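Local coordinates for protein SCO1 homolog 1, mitochondrial (Arabidopsis thaliana, PDB 6N5U) that binds copper(I) and is thought to act in cellular copper homeostasis, mitochondrial redox signalling or the insertion of copper into cytochrome c oxidase, at residues I51-A54 / A55-K59; E78-T81 / V82-H86; K90-H93 / P94-G98; D159-V162 / K163-Q167. All blocks are in the same frame, centred on the assembly; numbering follows the deposited sequence.

Contact 1 of 4, residues I51-A54 / A55-K59; sequences IKLA and AAIDK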
ATOM      1  N   ILE A  51      -7.629   7.373  -1.111  1.00 37.25           N
ATOM      2  CA  ILE A  51      -8.036   8.594  -1.832  1.00 38.23           C
ATOM      3  C   ILE A  51      -6.921   9.646  -1.608  1.00 46.84           C
ATOM      4  O   ILE A  51      -6.437  10.224  -2.591  1.00 48.72           O
ATOM      5  CB  ILE A  51      -9.469   9.114  -1.462  1.00 40.73           C
ATOM      6  CG1 ILE A  51     -10.573   8.201  -2.015  1.00 38.83           C
ATOM      7  CG2 ILE A  51      -9.676  10.548  -1.966  1.00 42.84           C
ATOM      8  CD1 ILE A  51     -11.923   8.294  -1.262  1.00 39.34           C
ATOM      9  N   LYS A  52      -6.478   9.820  -0.323  1.00 43.73           N
ATOM     10  CA  LYS A  52      -5.372  10.693   0.113  1.00 45.45           C
ATOM     11  C   LYS A  52      -4.113  10.358  -0.690  1.00 50.09           C
ATOM     12  O   LYS A  52      -3.533  11.247  -1.293  1.00 52.96           O
ATOM     13  CB  LYS A  52      -5.075  10.480   1.614  1.00 47.84           C
ATOM     14  CG  LYS A  52      -4.101  11.499   2.230  1.00 54.49           C
ATOM     15  CD  LYS A  52      -3.216  10.939   3.352  1.00 54.84           C
ATOM     16  CE  LYS A  52      -3.959  10.387   4.547  1.00 57.67           C
ATOM     17  NZ  LYS A  52      -3.009   9.901   5.583  1.00 55.15           N
ATOM     18  N   LEU A  53      -3.737   9.063  -0.742  1.00 44.30           N
ATOM     19  CA  LEU A  53      -2.578   8.573  -1.483  1.00 43.63           C
ATOM     20  C   LEU A  53      -2.648   8.859  -2.991  1.00 50.80           C
ATOM     21  O   LEU A  53      -1.666   9.335  -3.546  1.00 53.33           O
ATOM     22  CB  LEU A  53      -2.347   7.077  -1.202  1.00 41.01           C
ATOM     23  CG  LEU A  53      -1.130   6.427  -1.860  1.00 44.73           C
ATOM     24  CD1 LEU A  53       0.169   7.192  -1.527  1.00 45.73           C
ATOM     25  CD2 LEU A  53      -1.044   4.938  -1.485  1.00 42.85           C
ATOM     26  N   ALA A  54      -3.796   8.604  -3.643  1.00 46.51           N
ATOM     27  CA  ALA A  54      -3.973   8.826  -5.066  1.00 46.55           C
ATOM     28  C   ALA A  54      -3.815  10.301  -5.391  1.00 54.71           C
ATOM     29  O   ALA A  54      -3.077  10.637  -6.320  1.00 58.30           O
ATOM     30  CB  ALA A  54      -5.334   8.332  -5.487  1.00 46.40           C
ATOM     31  N   ALA A  55      -4.433  11.190  -4.584  1.00 50.23           N
ATOM     32  CA  ALA A  55      -4.331  12.636  -4.791  1.00 51.90           C
ATOM     33  C   ALA A  55      -2.923  13.118  -4.492  1.00 57.23           C
ATOM     34  O   ALA A  55      -2.460  14.055  -5.148  1.00 58.72           O
ATOM     35  CB  ALA A  55      -5.345  13.371  -3.936  1.00 52.85           C
ATOM     36  N   ALA A  56      -2.226  12.452  -3.523  1.00 52.02           N
ATOM     37  CA  ALA A  56      -0.835  12.763  -3.155  1.00 52.37           C
ATOM     38  C   ALA A  56       0.104  12.401  -4.328  1.00 58.63           C
ATOM     39  O   ALA A  56       0.930  13.238  -4.705  1.00 61.33           O
ATOM     40  CB  ALA A  56      -0.432  12.036  -1.891  1.00 50.14           C
ATOM     41  N   ILE A  57      -0.105  11.212  -4.968  1.00 52.99           N
ATOM     42  CA  ILE A  57       0.648  10.725  -6.140  1.00 53.67           C
ATOM     43  C   ILE A  57       0.682  11.774  -7.242  1.00 62.54           C
ATOM     44  O   ILE A  57       1.773  12.103  -7.732  1.00 65.25           O
ATOM     45  CB  ILE A  57       0.144   9.322  -6.633  1.00 53.95           C
ATOM     46  CG1 ILE A  57       0.454   8.203  -5.603  1.00 51.80           C
ATOM     47  CG2 ILE A  57       0.665   8.940  -8.034  1.00 54.19           C
ATOM     48  CD1 ILE A  57       1.927   8.091  -5.056  1.00 56.07           C
ATOM     49  N   ASP A  58      -0.501  12.351  -7.558  1.00 60.16           N
ATOM     50  CA  ASP A  58      -0.681  13.407  -8.565  1.00 63.14           C
ATOM     51  C   ASP A  58      -0.045  14.733  -8.170  1.00 69.98           C
ATOM     52  O   ASP A  58       0.539  15.398  -9.020  1.00 74.16           O
ATOM     53  CB  ASP A  58      -2.176  13.601  -8.883  1.00 64.28           C
ATOM     54  CG  ASP A  58      -2.839  12.407  -9.563  1.00 65.65           C
ATOM     55  OD1 ASP A  58      -2.103  11.490 -10.017  1.00 64.55           O
ATOM     56  OD2 ASP A  58      -4.096  12.389  -9.649  1.00 64.06           O
ATOM     57  N   LYS A  59      -0.168  15.129  -6.896  1.00 64.66           N
ATOM     58  CA  LYS A  59       0.409  16.380  -6.400  1.00 67.29           C
ATOM     59  C   LYS A  59       1.939  16.336  -6.423  1.00 72.17           C
ATOM     60  O   LYS A  59       2.560  17.282  -6.905  1.00 75.81           O
ATOM     61  CB  LYS A  59      -0.111  16.691  -5.004  1.00 68.76           C
ATOM     62  CG  LYS A  59      -1.525  17.216  -4.986  1.00 72.44           C
ATOM     63  CD  LYS A  59      -1.657  18.310  -3.939  1.00 80.19           C
ATOM     64  CE  LYS A  59      -3.068  18.783  -3.796  1.00 91.09           C
ATOM     65  NZ  LYS A  59      -3.656  19.201  -5.103  1.00 96.68           N
TER

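Contact 2 of 4, residues E78-T81 / V82-H86; sequences ERDT and VQQVH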
ATOM      1  N   GLU A  78      -8.328 -13.925   2.509  1.00 41.39           N
ATOM      2  CA  GLU A  78      -9.466 -14.857   2.433  1.00 42.98           C
ATOM      3  C   GLU A  78     -10.565 -14.340   1.528  1.00 48.28           C
ATOM      4  O   GLU A  78     -11.236 -15.146   0.875  1.00 51.40           O
ATOM      5  CB  GLU A  78     -10.044 -15.181   3.823  1.00 45.07           C
ATOM      6  CG  GLU A  78      -9.162 -16.068   4.694  1.00 49.54           C
ATOM      7  CD  GLU A  78      -9.376 -15.916   6.192  1.00 65.37           C
ATOM      8  OE1 GLU A  78      -9.189 -14.795   6.726  1.00 55.68           O
ATOM      9  OE2 GLU A  78      -9.727 -16.928   6.839  1.00 67.73           O
ATOM     10  N   ARG A  79     -10.761 -13.002   1.499  1.00 40.47           N
ATOM     11  CA  ARG A  79     -11.807 -12.343   0.711  1.00 39.08           C
ATOM     12  C   ARG A  79     -11.242 -11.590  -0.483  1.00 44.28           C
ATOM     13  O   ARG A  79     -11.877 -11.525  -1.548  1.00 46.73           O
ATOM     14  CB  ARG A  79     -12.631 -11.381   1.589  1.00 33.45           C
ATOM     15  CG  ARG A  79     -13.635 -12.088   2.500  1.00 37.94           C
ATOM     16  CD  ARG A  79     -14.589 -11.138   3.213  1.00 33.49           C
ATOM     17  NE  ARG A  79     -13.869 -10.163   4.030  1.00 36.22           N
ATOM     18  CZ  ARG A  79     -14.432  -9.396   4.953  1.00 49.61           C
ATOM     19  NH1 ARG A  79     -15.732  -9.493   5.204  1.00 40.58           N
ATOM     20  NH2 ARG A  79     -13.701  -8.533   5.638  1.00 41.07           N
ATOM     21  N   ASP A  80     -10.068 -10.997  -0.291  1.00 38.99           N
ATOM     22  CA  ASP A  80      -9.395 -10.199  -1.287  1.00 37.69           C
ATOM     23  C   ASP A  80      -8.568 -11.061  -2.246  1.00 40.97           C
ATOM     24  O   ASP A  80      -7.358 -11.217  -2.090  1.00 38.59           O
ATOM     25  CB  ASP A  80      -8.559  -9.082  -0.632  1.00 38.74           C
ATOM     26  CG  ASP A  80      -9.275  -8.052   0.255  1.00 47.07           C
ATOM     27  OD1 ASP A  80     -10.528  -8.166   0.448  1.00 45.00           O
ATOM     28  OD2 ASP A  80      -8.589  -7.135   0.755  1.00 50.58           O
ATOM     29  N   THR A  81      -9.245 -11.576  -3.276  1.00 40.37           N
ATOM     30  CA  THR A  81      -8.660 -12.354  -4.367  1.00 41.85           C
ATOM     31  C   THR A  81      -8.046 -11.380  -5.404  1.00 45.22           C
ATOM     32  O   THR A  81      -8.281 -10.167  -5.321  1.00 43.64           O
ATOM     33  CB  THR A  81      -9.763 -13.209  -5.046  1.00 47.49           C
ATOM     34  OG1 THR A  81     -10.715 -12.345  -5.669  1.00 45.61           O
ATOM     35  CG2 THR A  81     -10.459 -14.161  -4.080  1.00 43.20           C
ATOM     36  N   VAL A  82      -7.328 -11.924  -6.413  1.00 41.56           N
ATOM     37  CA  VAL A  82      -6.745 -11.151  -7.512  1.00 41.16           C
ATOM     38  C   VAL A  82      -7.816 -10.279  -8.177  1.00 48.34           C
ATOM     39  O   VAL A  82      -7.608  -9.070  -8.276  1.00 48.63           O
ATOM     40  CB  VAL A  82      -5.943 -12.029  -8.513  1.00 45.09           C
ATOM     41  CG1 VAL A  82      -5.551 -11.255  -9.772  1.00 45.05           C
ATOM     42  CG2 VAL A  82      -4.699 -12.594  -7.838  1.00 45.13           C
ATOM     43  N   GLN A  83      -8.975 -10.873  -8.551  1.00 47.13           N
ATOM     44  CA  GLN A  83     -10.092 -10.189  -9.217  1.00 47.59           C
ATOM     45  C   GLN A  83     -10.709  -9.124  -8.328  1.00 49.96           C
ATOM     46  O   GLN A  83     -11.068  -8.056  -8.830  1.00 48.69           O
ATOM     47  CB  GLN A  83     -11.153 -11.200  -9.660  1.00 50.87           C
ATOM     48  CG  GLN A  83     -12.091 -10.708 -10.754  1.00 73.21           C
ATOM     49  CD  GLN A  83     -13.325 -11.598 -10.892  1.00 97.70           C
ATOM     50  OE1 GLN A  83     -13.245 -12.833 -11.020  1.00 91.71           O
ATOM     51  NE2 GLN A  83     -14.503 -10.980 -10.864  1.00 91.79           N
ATOM     52  N   GLN A  84     -10.816  -9.412  -7.008  1.00 46.77           N
ATOM     53  CA  GLN A  84     -11.353  -8.487  -6.009  1.00 46.06           C
ATOM     54  C   GLN A  84     -10.411  -7.284  -5.838  1.00 51.79           C
ATOM     55  O   GLN A  84     -10.860  -6.144  -5.923  1.00 53.24           O
ATOM     56  CB  GLN A  84     -11.608  -9.217  -4.675  1.00 46.32           C
ATOM     57  CG  GLN A  84     -12.084  -8.315  -3.530  1.00 46.13           C
ATOM     58  CD  GLN A  84     -13.507  -7.817  -3.644  1.00 51.40           C
ATOM     59  OE1 GLN A  84     -14.233  -8.117  -4.584  1.00 50.13           O
ATOM     60  NE2 GLN A  84     -13.946  -7.046  -2.669  1.00 37.57           N
ATOM     61  N   VAL A  85      -9.111  -7.545  -5.650  1.00 47.84           N
ATOM     62  CA  VAL A  85      -8.082  -6.511  -5.496  1.00 47.29           C
ATOM     63  C   VAL A  85      -7.985  -5.656  -6.772  1.00 53.88           C
ATOM     64  O   VAL A  85      -7.915  -4.431  -6.667  1.00 52.87           O
ATOM     65  CB  VAL A  85      -6.710  -7.105  -5.057  1.00 49.57           C
ATOM     66  CG1 VAL A  85      -5.619  -6.044  -5.061  1.00 48.94           C
ATOM     67  CG2 VAL A  85      -6.809  -7.749  -3.685  1.00 48.22           C
ATOM     68  N   HIS A  86      -8.028  -6.301  -7.961  1.00 52.87           N
ATOM     69  CA  HIS A  86      -7.971  -5.632  -9.261  1.00 54.81           C
ATOM     70  C   HIS A  86      -9.109  -4.622  -9.424  1.00 58.02           C
ATOM     71  O   HIS A  86      -8.849  -3.470  -9.763  1.00 60.05           O
ATOM     72  CB  HIS A  86      -8.004  -6.650 -10.414  1.00 57.75           C
ATOM     73  CG  HIS A  86      -7.839  -6.016 -11.756  1.00 63.56           C
ATOM     74  ND1 HIS A  86      -6.588  -5.703 -12.252  1.00 67.16           N
ATOM     75  CD2 HIS A  86      -8.780  -5.599 -12.633  1.00 66.76           C
ATOM     76  CE1 HIS A  86      -6.803  -5.141 -13.430  1.00 68.76           C
ATOM     77  NE2 HIS A  86      -8.109  -5.056 -13.704  1.00 68.94           N
TER

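Contact 3 of 4, residues K90-H93 / P94-G98; sequences KEFH and PKLIG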
ATOM      1  N   LYS A  90      -8.417  -0.226  -9.176  1.00 47.15           N
ATOM      2  CA  LYS A  90      -8.748   0.554 -10.371  1.00 48.97           C
ATOM      3  C   LYS A  90      -9.626   1.778 -10.069  1.00 53.03           C
ATOM      4  O   LYS A  90      -9.624   2.738 -10.854  1.00 53.53           O
ATOM      5  CB  LYS A  90      -9.429  -0.345 -11.420  1.00 53.28           C
ATOM      6  CG  LYS A  90      -8.478  -1.196 -12.267  1.00 80.55           C
ATOM      7  CD  LYS A  90      -7.447  -0.428 -13.114  1.00 97.61           C
ATOM      8  CE  LYS A  90      -6.676  -1.363 -14.016  1.00113.56           C
ATOM      9  NZ  LYS A  90      -7.445  -1.712 -15.247  1.00120.73           N
ATOM     10  N   GLU A  91     -10.369   1.738  -8.932  1.00 48.65           N
ATOM     11  CA  GLU A  91     -11.306   2.781  -8.470  1.00 49.16           C
ATOM     12  C   GLU A  91     -10.648   4.054  -7.951  1.00 52.23           C
ATOM     13  O   GLU A  91     -11.275   5.110  -7.993  1.00 52.28           O
ATOM     14  CB  GLU A  91     -12.207   2.239  -7.338  1.00 49.77           C
ATOM     15  CG  GLU A  91     -13.123   1.069  -7.682  1.00 57.00           C
ATOM     16  CD  GLU A  91     -13.926   0.521  -6.513  1.00 75.31           C
ATOM     17  OE1 GLU A  91     -13.892   1.129  -5.418  1.00 58.52           O
ATOM     18  OE2 GLU A  91     -14.595  -0.522  -6.697  1.00 78.76           O
ATOM     19  N   PHE A  92      -9.418   3.946  -7.399  1.00 48.18           N
ATOM     20  CA  PHE A  92      -8.688   5.046  -6.740  1.00 47.32           C
ATOM     21  C   PHE A  92      -7.762   5.855  -7.615  1.00 51.56           C
ATOM     22  O   PHE A  92      -7.703   7.087  -7.485  1.00 52.88           O
ATOM     23  CB  PHE A  92      -7.893   4.514  -5.548  1.00 47.32           C
ATOM     24  CG  PHE A  92      -8.749   3.823  -4.521  1.00 47.75           C
ATOM     25  CD1 PHE A  92      -9.372   4.547  -3.514  1.00 51.38           C
ATOM     26  CD2 PHE A  92      -8.956   2.446  -4.574  1.00 48.35           C
ATOM     27  CE1 PHE A  92     -10.149   3.908  -2.556  1.00 51.59           C
ATOM     28  CE2 PHE A  92      -9.761   1.811  -3.634  1.00 50.29           C
ATOM     29  CZ  PHE A  92     -10.350   2.545  -2.630  1.00 49.21           C
ATOM     30  N   HIS A  93      -6.971   5.153  -8.435  1.00 45.31           N
ATOM     31  CA  HIS A  93      -5.964   5.740  -9.300  1.00 44.92           C
ATOM     32  C   HIS A  93      -5.603   4.720 -10.364  1.00 47.91           C
ATOM     33  O   HIS A  93      -5.487   3.532 -10.053  1.00 45.73           O
ATOM     34  CB  HIS A  93      -4.716   6.083  -8.474  1.00 44.36           C
ATOM     35  CG  HIS A  93      -3.805   7.083  -9.117  1.00 49.28           C
ATOM     36  ND1 HIS A  93      -2.932   6.712 -10.122  1.00 52.30           N
ATOM     37  CD2 HIS A  93      -3.617   8.393  -8.837  1.00 50.36           C
ATOM     38  CE1 HIS A  93      -2.268   7.804 -10.439  1.00 52.49           C
ATOM     39  NE2 HIS A  93      -2.633   8.834  -9.677  1.00 52.41           N
ATOM     40  N   PRO A  94      -5.390   5.141 -11.630  1.00 47.04           N
ATOM     41  CA  PRO A  94      -5.011   4.150 -12.648  1.00 47.99           C
ATOM     42  C   PRO A  94      -3.615   3.541 -12.439  1.00 53.92           C
ATOM     43  O   PRO A  94      -3.325   2.505 -13.036  1.00 55.27           O
ATOM     44  CB  PRO A  94      -5.141   4.914 -13.980  1.00 51.93           C
ATOM     45  CG  PRO A  94      -5.155   6.324 -13.640  1.00 56.48           C
ATOM     46  CD  PRO A  94      -5.511   6.500 -12.205  1.00 50.03           C
ATOM     47  N   LYS A  95      -2.770   4.141 -11.576  1.00 49.35           N
ATOM     48  CA  LYS A  95      -1.412   3.658 -11.387  1.00 49.33           C
ATOM     49  C   LYS A  95      -1.226   2.940 -10.059  1.00 52.67           C
ATOM     50  O   LYS A  95      -0.091   2.639  -9.684  1.00 52.97           O
ATOM     51  CB  LYS A  95      -0.389   4.795 -11.617  1.00 53.81           C
ATOM     52  CG  LYS A  95      -0.202   5.087 -13.120  1.00 63.47           C
ATOM     53  CD  LYS A  95       0.515   6.381 -13.383  1.00 76.55           C
ATOM     54  CE  LYS A  95       0.802   6.614 -14.847  1.00 86.57           C
ATOM     55  NZ  LYS A  95       1.657   7.820 -15.042  1.00 94.28           N
ATOM     56  N   LEU A  96      -2.346   2.528  -9.423  1.00 47.71           N
ATOM     57  CA  LEU A  96      -2.305   1.799  -8.154  1.00 44.98           C
ATOM     58  C   LEU A  96      -2.255   0.281  -8.342  1.00 49.90           C
ATOM     59  O   LEU A  96      -3.236  -0.323  -8.759  1.00 49.92           O
ATOM     60  CB  LEU A  96      -3.463   2.231  -7.205  1.00 42.84           C
ATOM     61  CG  LEU A  96      -3.722   1.451  -5.888  1.00 43.67           C
ATOM     62  CD1 LEU A  96      -2.574   1.556  -4.913  1.00 42.50           C
ATOM     63  CD2 LEU A  96      -4.964   1.956  -5.220  1.00 44.72           C
ATOM     64  N   ILE A  97      -1.103  -0.321  -7.993  1.00 47.30           N
ATOM     65  CA  ILE A  97      -0.800  -1.760  -7.993  1.00 45.79           C
ATOM     66  C   ILE A  97      -1.435  -2.394  -6.741  1.00 46.62           C
ATOM     67  O   ILE A  97      -1.322  -1.848  -5.639  1.00 47.92           O
ATOM     68  CB  ILE A  97       0.756  -1.953  -8.003  1.00 49.86           C
ATOM     69  CG1 ILE A  97       1.366  -1.463  -9.337  1.00 53.05           C
ATOM     70  CG2 ILE A  97       1.188  -3.401  -7.672  1.00 48.95           C
ATOM     71  CD1 ILE A  97       2.908  -1.579  -9.433  1.00 63.96           C
ATOM     72  N   GLY A  98      -2.062  -3.544  -6.922  1.00 39.91           N
ATOM     73  CA  GLY A  98      -2.669  -4.309  -5.846  1.00 37.48           C
ATOM     74  C   GLY A  98      -1.943  -5.621  -5.651  1.00 40.94           C
ATOM     75  O   GLY A  98      -1.744  -6.350  -6.620  1.00 43.36           O
TER
HETATM   76  O   HOH W   1      -5.250   0.746 -10.764  1.00 51.25           O

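Contact 4 of 4, residues D159-V162 / K163-Q167; sequences DGVV and KEIRQ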
ATOM      1  N   ASP A 159       4.233  17.173   0.489  1.00 68.45           N
ATOM      2  CA  ASP A 159       5.380  17.963   0.961  1.00 71.31           C
ATOM      3  C   ASP A 159       6.506  17.102   1.494  1.00 74.33           C
ATOM      4  O   ASP A 159       7.664  17.322   1.134  1.00 77.90           O
ATOM      5  CB  ASP A 159       4.960  18.979   2.036  1.00 75.52           C
ATOM      6  CG  ASP A 159       3.998  20.060   1.594  1.00 90.89           C
ATOM      7  OD1 ASP A 159       3.865  20.281   0.357  1.00 93.73           O
ATOM      8  OD2 ASP A 159       3.370  20.684   2.476  1.00 98.01           O
ATOM      9  N   GLY A 160       6.144  16.141   2.341  1.00 66.25           N
ATOM     10  CA  GLY A 160       7.059  15.182   2.929  1.00 64.61           C
ATOM     11  C   GLY A 160       7.731  14.297   1.901  1.00 67.64           C
ATOM     12  O   GLY A 160       8.958  14.257   1.843  1.00 70.44           O
ATOM     13  N   VAL A 161       6.946  13.598   1.066  1.00 60.46           N
ATOM     14  CA  VAL A 161       7.489  12.702   0.035  1.00 58.78           C
ATOM     15  C   VAL A 161       8.439  13.479  -0.879  1.00 67.81           C
ATOM     16  O   VAL A 161       9.561  13.019  -1.110  1.00 67.90           O
ATOM     17  CB  VAL A 161       6.388  11.897  -0.727  1.00 58.39           C
ATOM     18  CG1 VAL A 161       6.963  11.160  -1.933  1.00 58.10           C
ATOM     19  CG2 VAL A 161       5.672  10.914   0.201  1.00 54.58           C
ATOM     20  N   VAL A 162       8.012  14.693  -1.320  1.00 68.01           N
ATOM     21  CA  VAL A 162       8.780  15.586  -2.195  1.00 71.97           C
ATOM     22  C   VAL A 162      10.115  15.983  -1.526  1.00 80.25           C
ATOM     23  O   VAL A 162      11.148  15.910  -2.191  1.00 82.94           O
ATOM     24  CB  VAL A 162       7.923  16.788  -2.699  1.00 77.80           C
ATOM     25  CG1 VAL A 162       8.767  17.867  -3.395  1.00 82.02           C
ATOM     26  CG2 VAL A 162       6.803  16.303  -3.627  1.00 75.46           C
ATOM     27  N   LYS A 163      10.109  16.301  -0.204  1.00 77.36           N
ATOM     28  CA  LYS A 163      11.305  16.661   0.576  1.00 79.32           C
ATOM     29  C   LYS A 163      12.309  15.511   0.615  1.00 82.31           C
ATOM     30  O   LYS A 163      13.501  15.723   0.380  1.00 85.47           O
ATOM     31  CB  LYS A 163      10.927  17.103   2.009  1.00 81.63           C
ATOM     32  CG  LYS A 163      12.129  17.562   2.852  1.00 97.44           C
ATOM     33  CD  LYS A 163      11.704  18.123   4.190  1.00104.24           C
ATOM     34  CE  LYS A 163      12.845  18.871   4.829  1.00117.69           C
ATOM     35  NZ  LYS A 163      12.397  19.688   5.992  1.00124.13           N
ATOM     36  N   GLU A 164      11.822  14.300   0.892  1.00 74.36           N
ATOM     37  CA  GLU A 164      12.623  13.089   0.951  1.00 72.46           C
ATOM     38  C   GLU A 164      13.317  12.800  -0.383  1.00 77.92           C
ATOM     39  O   GLU A 164      14.539  12.662  -0.398  1.00 80.58           O
ATOM     40  CB  GLU A 164      11.773  11.888   1.420  1.00 69.52           C
ATOM     41  CG  GLU A 164      11.360  11.921   2.888  1.00 73.21           C
ATOM     42  CD  GLU A 164      12.491  12.057   3.889  1.00 93.35           C
ATOM     43  OE1 GLU A 164      13.591  11.516   3.633  1.00 86.41           O
ATOM     44  OE2 GLU A 164      12.280  12.719   4.928  1.00 96.31           O
ATOM     45  N   ILE A 165      12.556  12.788  -1.499  1.00 73.10           N
ATOM     46  CA  ILE A 165      13.058  12.506  -2.857  1.00 73.86           C
ATOM     47  C   ILE A 165      14.258  13.386  -3.219  1.00 82.85           C
ATOM     48  O   ILE A 165      15.281  12.864  -3.674  1.00 83.78           O
ATOM     49  CB  ILE A 165      11.933  12.556  -3.943  1.00 74.68           C
ATOM     50  CG1 ILE A 165      10.881  11.465  -3.698  1.00 69.52           C
ATOM     51  CG2 ILE A 165      12.526  12.419  -5.356  1.00 78.62           C
ATOM     52  CD1 ILE A 165       9.585  11.619  -4.445  1.00 78.33           C
ATOM     53  N   ARG A 166      14.131  14.707  -2.980  1.00 82.66           N
ATOM     54  CA  ARG A 166      15.157  15.704  -3.296  1.00 87.64           C
ATOM     55  C   ARG A 166      16.432  15.522  -2.476  1.00 97.17           C
ATOM     56  O   ARG A 166      17.525  15.697  -3.016  1.00101.48           O
ATOM     57  CB  ARG A 166      14.601  17.137  -3.185  1.00 86.85           C
ATOM     58  CG  ARG A 166      13.340  17.461  -4.024  1.00 86.93           C
ATOM     59  CD  ARG A 166      13.416  17.036  -5.483  1.00 86.07           C
ATOM     60  NE  ARG A 166      12.635  17.899  -6.369  1.00 86.89           N
ATOM     61  CZ  ARG A 166      12.526  17.716  -7.684  1.00101.89           C
ATOM     62  NH1 ARG A 166      13.142  16.696  -8.275  1.00 76.10           N
ATOM     63  NH2 ARG A 166      11.803  18.553  -8.419  1.00 98.68           N
ATOM     64  N   GLN A 167      16.289  15.131  -1.191  1.00 92.92           N
ATOM     65  CA  GLN A 167      17.385  14.866  -0.250  1.00 93.91           C
ATOM     66  C   GLN A 167      18.027  13.478  -0.420  1.00 95.84           C
ATOM     67  O   GLN A 167      19.071  13.223   0.185  1.00 96.95           O
ATOM     68  CB  GLN A 167      16.876  14.999   1.195  1.00 93.56           C
ATOM     69  CG  GLN A 167      16.599  16.430   1.632  1.00119.24           C
ATOM     70  CD  GLN A 167      16.175  16.520   3.082  1.00142.41           C
ATOM     71  OE1 GLN A 167      15.625  15.577   3.684  1.00130.74           O
ATOM     72  NE2 GLN A 167      16.427  17.678   3.678  1.00142.47           N
TER

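Contact 1 of 4, residues I51-A54 / A55-K59
I57 and L53, one helical turn apart, lie side by side and point the same way, a compact example of i/i+4 pairing on the inner face of a helix. Followed outward, I57 first lays its CB beside two carbonyl oxygens, with A54 O at 3.5 Å and L53 O a little farther off. Its CG1, placed opposite the carbonyl carbon by a chi1 of -67°, passes the second of these, L53 O, at 3.2 Å. A chi2 of -51° then places CD1 4.0 Å from CD1 of L53. The leucine brings that methyl forward because its CG stands anti to the backbone N (chi1 -177°). The backbones of the pair are joined as well, I57 N donating to L53 O at 2.8 Å; A55 N to I51 O is the same bond on another side of the helix. Both side chains reach on to I34 and P70, whereas A56 faces L157 and T158 of helix 154-167. Cut back to an alanine here, I57 would lose CG1, CG2 and CD1, which would probably open a gap beside L53 CD1 and weaken the packing on I34, V68 and P70. Helix 45-64, whose first turn holds the copper ligand C46, thus covers the sheet as the crossover of the beta-alpha-beta unit formed with strands 32-38 and 68-74, an arrangement characteristic of the thioredoxin fold.

Contact 2 of 4, residues E78-T81 / V82-H86
An inverse gamma turn centred on D80 runs directly into a side-chain cap, in which T81 OG1 accepts from Q84 N at 3.2 Å. The hydroxyl can do so because chi1 of T81 (65°) sets OG1 between the backbone N and the carbonyl carbon, facing the first helical turn. The same residue grips that turn twice, since V85 N also donates to T81 O at 2.8 Å in a nearly straight bond (173°). Q84 crosses T81 at about a right angle: its CB rests against OG1, and its CG passes 3.8 Å from R79 O before the chain bends at chi2. That bend carries the amide away to T40, whose OG1 is bonded by both Q84 NE2 and D80 OD1. D80 also touches the helix, its CB 3.8 Å from V85 CG2, while its OD2 is held by S74. With both oxygens engaged, the carboxylate is probably held in its rotation. R79 leads away to a salt bridge with D76 and to Y127, by a hydrogen bond and a cation-pi contact. The whole is an N-cap, T81 being the capping residue of helix 82-89, on the loop that leaves strand 68-74 close to the copper site of this thioredoxin-fold domain.

Contact 3 of 4, residues K90-H93 / P94-G98
The imidazole of H93 uses both of its nitrogens at the ring edge: ND1 accepts from K95 N at 3.0 Å, the donor lying only 5° out of the ring plane, while NE2 is bonded to D58 of helix 45-64. Acceptance at ND1 is consistent with a proton on NE2. The ring of F92 meets L96 CD2 obliquely, and Y88 packs against it edge-to-face. F92 and L96 lie side by side, with F92 CB 3.9 Å from L96 CD2, and both side chains continue onto L50. A chi1 of -161° sets the H93 ring beside its carbonyl carbon and so next to K95, whose CB is 3.5 Å from ND1. L96 N gives a weak bond to H93 O at 3.4 Å, and one water ties the ends together, donating to H93 O at 2.9 Å and to L96 O at 3.0 Å. A leucine at H93 would probably leave K95 N and the D58 carboxylate without their shared partner. The frame is a type I beta turn from H93 to L96, supplemented by a bond to the H93 side chain and placed where the chain passes from helix 82-89 into strand 97-100 of the central sheet.

Contact 4 of 4, residues D159-V162 / K163-Q167
From D159 to R166 the backbone follows a regular alpha-helical path, with K163 N donating to D159 O, E164 N to G160 O and I165 N to V161 O, each at 3.0 Å, and a weaker bond from R166 N to V162 O at 3.3 Å. Among the side chains, V161 and I165 make the apolar contact one turn apart. They cross obliquely, and CG1 of V161 comes 3.7 Å from CD1 of I165. Valine CG1 is opposite its own backbone N (chi1 171°), whereas chi1 of the isoleucine (-63°) leads CG1 back over the preceding turn, within 3.3 Å of V161 O. Two charged residues lay their aliphatic stems on peptide oxygens in a similar way: CG of E164 lies 3.5 Å from G160 O, and CG of R166 lies 3.3 Å from V162 O. Both chains then bend at chi2; the glutamate reaches K146 in a long, weak ion pair. This C-terminal helix 154-167 rests on both helix and sheet. V161 and V162 pack on I60 of helix 45-64, and V162 and R166 reach S64. V161 also touches I34, L137 and Y148 of strands 32-38, 135-138 and 144-148, E164 touches V145 as well as L137 and Y148, and I165 meets W32, so the helix covers this border of the sheet.

How the contacts relate
Contacts 1 and 3 are directly joined, their centres 11 Å apart: D58 OD1 lies 2.7 Å from H93 NE2, so the turn before strand 97-100 is held to the later half of helix 45-64. Contact 3 also meets contact 2, where V85 CG1 packs 3.5 Å from G98 CA. Distances to the copper(I) ion bound by C42, C46 and H131 differ among these three: the side chain of D80 is about 9 Å from the metal, that of F92 about 10 Å and that of K52 about 12 Å. Contact 4 stands apart from this site. Its nearest atoms are about 5 Å from contact 1, and its centre is 32 Å from that of contact 2, across the domain.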